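Local coordinates for cpftsy (Physcomitrella patens, PDB 4AK9), which probably serves as the GTP-binding receptor of the chloroplast signal recognition particle, helping to deliver proteins to the thylakoid membrane, at residues E54-V58 / S59-P63; T270-D273 / G274-R277. All coordinates share one frame; numbering follows the deposited sequence.

Contact 1 of 2, residues E54-V58 / S59-P63; sequences EVLLV and SDFGP
Leu56 and Phe61 meet across a Schellman motif that ends helix 45-58, in the N-terminal helical bundle of an SRP54-type GTPase. The chain turns at Asp60, the C-prime residue, whose positive phi of 64° sends it back beside the helix. Asp60 N donates to Leu57 O at 2.9 Å, while the companion bond from Phe61 N to Leu56 O is weak at 3.2 Å. Ser59 N keeps a last, weak helical bond to Val55 O. With CG set opposite its carbonyl carbon (chi1 -64°), Phe61 lays its ring along the last turn: CB rests 3.9 Å from Leu56 CB, and CD1 lies 3.3 Å from Leu56 O. The CD2 branch of Leu56 sits over one face of the ring, displaced toward the rim, about 4.1 Å from Phe61 CE1. Leu30, Val70 and Ile69 extend this apolar cluster to helices 24-30 and 63-78. Shortened to an alanine, Phe61 loses the ring that lies under Leu56 CD2, which would probably leave a gap between the end of helix 45-58 and Ile69. The polar side chains of the turn face other parts: Ser59 OG bonds Asn29 ND2, and Asp60 OD2 takes the N-H of Leu249 and a salt bridge from Arg277. Beyond the turn, Phe61 O is buried and lacks a conventional hydrogen-bond partner; Leu57 CA offers it a nearly straight C-H...O contact, and Leu57 CD2 approaches this same oxygen to 3.2 Å before reaching on toward Pro63 CA.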
ATOM      1  N   GLU A  54      -7.184   5.969   9.362  1.00 20.55           N
ATOM      2  CA  GLU A  54      -5.733   5.787   9.188  1.00 24.20           C
ATOM      3  C   GLU A  54      -5.250   4.399   9.626  1.00 24.65           C
ATOM      4  O   GLU A  54      -4.380   3.840   8.997  1.00 20.97           O
ATOM      5  CB  GLU A  54      -4.930   6.910   9.873  1.00 29.31           C
ATOM      6  CG  GLU A  54      -5.234   8.293   9.273  1.00 36.88           C
ATOM      7  CD  GLU A  54      -3.984   9.123   8.968  1.00 46.01           C
ATOM      8  OE1 GLU A  54      -3.376   9.681   9.920  1.00 52.11           O
ATOM      9  OE2 GLU A  54      -3.619   9.217   7.767  1.00 46.16           O
ATOM     10  N   VAL A  55      -5.831   3.808  10.662  1.00 18.56           N
ATOM     11  CA  VAL A  55      -5.463   2.461  11.039  1.00 19.57           C
ATOM     12  C   VAL A  55      -5.816   1.487   9.902  1.00 19.98           C
ATOM     13  O   VAL A  55      -5.009   0.597   9.522  1.00 22.05           O
ATOM     14  CB  VAL A  55      -6.128   2.066  12.370  1.00 22.76           C
ATOM     15  CG1 VAL A  55      -5.986   0.586  12.582  1.00 25.77           C
ATOM     16  CG2 VAL A  55      -5.459   2.861  13.518  1.00 23.82           C
ATOM     17  N   LEU A  56      -6.982   1.669   9.304  1.00 16.08           N
ATOM     18  CA  LEU A  56      -7.363   0.874   8.135  1.00 20.38           C
ATOM     19  C   LEU A  56      -6.398   1.033   6.955  1.00 18.29           C
ATOM     20  O   LEU A  56      -6.072   0.033   6.298  1.00 17.11           O
ATOM     21  CB  LEU A  56      -8.776   1.204   7.662  1.00 19.05           C
ATOM     22  CG  LEU A  56      -9.904   1.001   8.693  1.00 19.95           C
ATOM     23  CD1 LEU A  56     -11.252   1.240   8.024  1.00 21.56           C
ATOM     24  CD2 LEU A  56      -9.825  -0.401   9.311  1.00 19.88           C
ATOM     25  N   LEU A  57      -5.934   2.245   6.707  1.00 17.88           N
ATOM     26  CA  LEU A  57      -4.991   2.510   5.615  1.00 20.22           C
ATOM     27  C   LEU A  57      -3.671   1.766   5.852  1.00 18.62           C
ATOM     28  O   LEU A  57      -3.057   1.254   4.894  1.00 18.14           O
ATOM     29  CB  LEU A  57      -4.751   4.024   5.420  1.00 16.94           C
ATOM     30  CG  LEU A  57      -5.933   4.886   4.933  1.00 20.32           C
ATOM     31  CD1 LEU A  57      -5.502   6.366   4.842  1.00 22.18           C
ATOM     32  CD2 LEU A  57      -6.485   4.450   3.578  1.00 18.83           C
ATOM     33  N   VAL A  58      -3.256   1.657   7.100  1.00 17.96           N
ATOM     34  CA  VAL A  58      -2.051   0.916   7.435  1.00 20.02           C
ATOM     35  C   VAL A  58      -2.181  -0.549   6.987  1.00 22.28           C
ATOM     36  O   VAL A  58      -1.225  -1.151   6.484  1.00 20.11           O
ATOM     37  CB  VAL A  58      -1.705   1.050   8.937  1.00 21.85           C
ATOM     38  CG1 VAL A  58      -0.496   0.168   9.291  1.00 27.42           C
ATOM     39  CG2 VAL A  58      -1.452   2.536   9.297  1.00 20.97           C
ATOM     40  N   SER A  59      -3.363  -1.136   7.141  1.00 19.41           N
ATOM     41  CA  SER A  59      -3.601  -2.495   6.673  1.00 21.50           C
ATOM     42  C   SER A  59      -4.035  -2.596   5.200  1.00 23.82           C
ATOM     43  O   SER A  59      -4.462  -3.655   4.744  1.00 20.07           O
ATOM     44  CB  SER A  59      -4.593  -3.242   7.579  1.00 24.45           C
ATOM     45  OG  SER A  59      -3.991  -3.526   8.842  1.00 27.68           O
ATOM     46  N   ASP A  60      -3.889  -1.526   4.426  1.00 17.87           N
ATOM     47  CA  ASP A  60      -4.259  -1.568   3.003  1.00 18.75           C
ATOM     48  C   ASP A  60      -5.720  -1.802   2.635  1.00 20.90           C
ATOM     49  O   ASP A  60      -6.027  -2.332   1.567  1.00 19.44           O
ATOM     50  CB  ASP A  60      -3.360  -2.528   2.221  1.00 23.64           C
ATOM     51  CG  ASP A  60      -2.200  -1.795   1.567  1.00 29.78           C
ATOM     52  OD1 ASP A  60      -2.059  -0.566   1.799  1.00 24.29           O
ATOM     53  OD2 ASP A  60      -1.441  -2.438   0.813  1.00 23.59           O
ATOM     54  N   PHE A  61      -6.634  -1.421   3.522  1.00 17.39           N
ATOM     55  CA  PHE A  61      -7.891  -0.876   3.032  1.00 19.93           C
ATOM     56  C   PHE A  61      -7.501   0.420   2.301  1.00 22.22           C
ATOM     57  O   PHE A  61      -6.935   1.347   2.913  1.00 26.12           O
ATOM     58  CB  PHE A  61      -8.811  -0.558   4.207  1.00 18.18           C
ATOM     59  CG  PHE A  61      -9.231  -1.758   4.992  1.00 21.34           C
ATOM     60  CD1 PHE A  61      -8.399  -2.299   5.971  1.00 21.10           C
ATOM     61  CD2 PHE A  61     -10.478  -2.324   4.786  1.00 23.76           C
ATOM     62  CE1 PHE A  61      -8.781  -3.388   6.710  1.00 21.23           C
ATOM     63  CE2 PHE A  61     -10.872  -3.428   5.529  1.00 21.05           C
ATOM     64  CZ  PHE A  61     -10.032  -3.958   6.496  1.00 22.68           C
ATOM     65  N   GLY A  62      -7.734   0.480   0.987  1.00 18.35           N
ATOM     66  CA  GLY A  62      -7.271   1.634   0.217  1.00 21.10           C
ATOM     67  C   GLY A  62      -8.055   2.913   0.525  1.00 22.00           C
ATOM     68  O   GLY A  62      -9.124   2.848   1.154  1.00 18.51           O
ATOM     69  N   PRO A  63      -7.541   4.083   0.087  1.00 21.50           N
ATOM     70  CA  PRO A  63      -8.203   5.350   0.472  1.00 23.13           C
ATOM     71  C   PRO A  63      -9.707   5.346   0.165  1.00 21.33           C
ATOM     72  O   PRO A  63     -10.508   5.746   1.006  1.00 22.93           O
ATOM     73  CB  PRO A  63      -7.471   6.398  -0.377  1.00 23.74           C
ATOM     74  CG  PRO A  63      -6.029   5.822  -0.461  1.00 25.09           C
ATOM     75  CD  PRO A  63      -6.255   4.305  -0.623  1.00 21.73           C
TER

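Contact 2 of 2, residues T270-D273 / G274-R277; sequences TKLD and GTAR
Thr275 has OG1 anti to its own nitrogen (chi1 -173°), which leaves the methyl CG2 to reach back toward Leu272. CG2 comes to 3.7 Å from Leu272 O and 4.2 Å from Leu272 CD2, so the threonine meets both the backbone and the side chain of the leucine. The hydroxyl looks the other way along the chain and accepts from Arg277 N at 3.0 Å, an ST turn that ties the threonine to the next bend. Leu272, Asp273 and Gly274 make a short 3-10 turn. Gly274 N donates to Lys271 O at 3.2 Å, and Thr275 N follows with a weak but fairly straight bond to Leu272 O at 3.5 Å. Leu272 O and Thr275 O are both acceptors; a water lies between them, 2.9 Å from Leu272 O and 2.6 Å from Thr275 O, and can bridge the pair. Asp273 places its carboxylate between its own nitrogen and carbonyl carbon (chi1 52°), alongside Gly274 N, with OD1 3.7 Å away. The sequence TKLD fits the guanine-specificity motif of SRP-type GTPases, consistent with a place beside the base of a bound nucleotide. Lys271 points its amine to a salt bridge with Asp244, at the end of strand 238-244. The turn thus hangs from strand 266-270, held to neighbouring strands through Thr270 with Leu243 and Leu272 with Gly296, while Leu272 packs on Phe23 and the chain runs on toward helix 280-288.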
ATOM      1  N   THR A 270      -2.552 -14.895  -2.581  1.00 16.75           N
ATOM      2  CA  THR A 270      -1.596 -15.787  -1.915  1.00 20.82           C
ATOM      3  C   THR A 270      -0.725 -15.049  -0.885  1.00 21.33           C
ATOM      4  O   THR A 270      -0.679 -13.803  -0.865  1.00 18.44           O
ATOM      5  CB  THR A 270      -0.631 -16.414  -2.942  1.00 22.40           C
ATOM      6  OG1 THR A 270       0.093 -15.367  -3.591  1.00 26.76           O
ATOM      7  CG2 THR A 270      -1.379 -17.234  -3.990  1.00 28.93           C
ATOM      8  N   LYS A 271      -0.018 -15.831  -0.071  1.00 21.45           N
ATOM      9  CA  LYS A 271       1.031 -15.336   0.828  1.00 21.60           C
ATOM     10  C   LYS A 271       0.536 -14.319   1.847  1.00 22.33           C
ATOM     11  O   LYS A 271       1.285 -13.434   2.276  1.00 23.32           O
ATOM     12  CB  LYS A 271       2.162 -14.740   0.013  1.00 23.80           C
ATOM     13  CG  LYS A 271       2.817 -15.778  -0.910  1.00 28.39           C
ATOM     14  CD  LYS A 271       3.724 -15.114  -1.936  1.00 31.91           C
ATOM     15  CE  LYS A 271       4.911 -14.410  -1.274  1.00 39.65           C
ATOM     16  NZ  LYS A 271       5.826 -13.742  -2.262  1.00 42.58           N
ATOM     17  N   LEU A 272      -0.708 -14.457   2.264  1.00 18.42           N
ATOM     18  CA  LEU A 272      -1.282 -13.472   3.165  1.00 23.64           C
ATOM     19  C   LEU A 272      -0.746 -13.592   4.596  1.00 25.00           C
ATOM     20  O   LEU A 272      -0.831 -12.650   5.389  1.00 21.45           O
ATOM     21  CB  LEU A 272      -2.802 -13.539   3.131  1.00 22.31           C
ATOM     22  CG  LEU A 272      -3.392 -12.966   1.828  1.00 23.20           C
ATOM     23  CD1 LEU A 272      -4.866 -13.329   1.686  1.00 27.62           C
ATOM     24  CD2 LEU A 272      -3.222 -11.430   1.785  1.00 22.24           C
ATOM     25  N   ASP A 273      -0.178 -14.736   4.933  1.00 21.12           N
ATOM     26  CA  ASP A 273       0.418 -14.897   6.261  1.00 24.90           C
ATOM     27  C   ASP A 273       1.675 -14.032   6.429  1.00 28.90           C
ATOM     28  O   ASP A 273       2.087 -13.727   7.552  1.00 29.97           O
ATOM     29  CB  ASP A 273       0.761 -16.363   6.464  1.00 24.73           C
ATOM     30  CG  ASP A 273       1.572 -16.912   5.330  1.00 32.29           C
ATOM     31  OD1 ASP A 273       1.057 -16.923   4.172  1.00 34.36           O
ATOM     32  OD2 ASP A 273       2.723 -17.334   5.589  1.00 36.25           O
ATOM     33  N   GLY A 274       2.263 -13.603   5.315  1.00 22.22           N
ATOM     34  CA  GLY A 274       3.492 -12.820   5.369  1.00 26.04           C
ATOM     35  C   GLY A 274       3.342 -11.307   5.420  1.00 25.95           C
ATOM     36  O   GLY A 274       4.338 -10.570   5.426  1.00 29.80           O
ATOM     37  N   THR A 275       2.109 -10.825   5.472  1.00 23.37           N
ATOM     38  CA  THR A 275       1.891  -9.381   5.395  1.00 22.67           C
ATOM     39  C   THR A 275       0.866  -8.888   6.425  1.00 20.10           C
ATOM     40  O   THR A 275      -0.013  -9.640   6.843  1.00 22.03           O
ATOM     41  CB  THR A 275       1.463  -8.954   3.948  1.00 21.42           C
ATOM     42  OG1 THR A 275       1.407  -7.527   3.864  1.00 20.41           O
ATOM     43  CG2 THR A 275       0.107  -9.542   3.566  1.00 21.90           C
ATOM     44  N   ALA A 276       1.015  -7.628   6.834  1.00 17.48           N
ATOM     45  CA  ALA A 276       0.032  -6.932   7.674  1.00 23.87           C
ATOM     46  C   ALA A 276      -1.031  -6.261   6.804  1.00 24.17           C
ATOM     47  O   ALA A 276      -1.972  -5.628   7.306  1.00 23.00           O
ATOM     48  CB  ALA A 276       0.757  -5.878   8.519  1.00 26.93           C
ATOM     49  N   ARG A 277      -0.902  -6.411   5.486  1.00 18.90           N
ATOM     50  CA  ARG A 277      -1.720  -5.650   4.540  1.00 18.85           C
ATOM     51  C   ARG A 277      -2.949  -6.426   4.084  1.00 21.72           C
ATOM     52  O   ARG A 277      -3.377  -6.283   2.936  1.00 19.46           O
ATOM     53  CB  ARG A 277      -0.846  -5.189   3.330  1.00 22.05           C
ATOM     54  CG  ARG A 277       0.373  -4.375   3.789  1.00 24.86           C
ATOM     55  CD  ARG A 277       1.480  -4.272   2.709  1.00 33.21           C
ATOM     56  NE  ARG A 277       1.043  -3.339   1.691  1.00 32.69           N
ATOM     57  CZ  ARG A 277       1.804  -2.822   0.734  1.00 31.58           C
ATOM     58  NH1 ARG A 277       3.084  -3.142   0.644  1.00 32.13           N
ATOM     59  NH2 ARG A 277       1.258  -1.969  -0.123  1.00 32.14           N
TER
HETATM   60  O   HOH W   1      -1.880 -11.265   7.738  1.00 23.32           O

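How the contacts relate
Contact 1 ends a helix of the helical bundle and contact 2 follows a strand of the GTPase domain, their centres about 15 Å apart, yet the two meet directly. Asp60 OD2 takes a salt bridge from Arg277 NE at 2.8 Å, and Ser59 OG lies 3.3 Å from Ala276 O, so the turn at 59-63 and the loop at 274-277 join the two domains. The same aspartate and arginine also reach across the dimer: Asp60 OD1 pairs with Arg277 NH2 of the second subunit. The opposite end of contact 2 carries Lys271 near the probable P-loop, so this loop spans from the presumed nucleotide site to the domain interface.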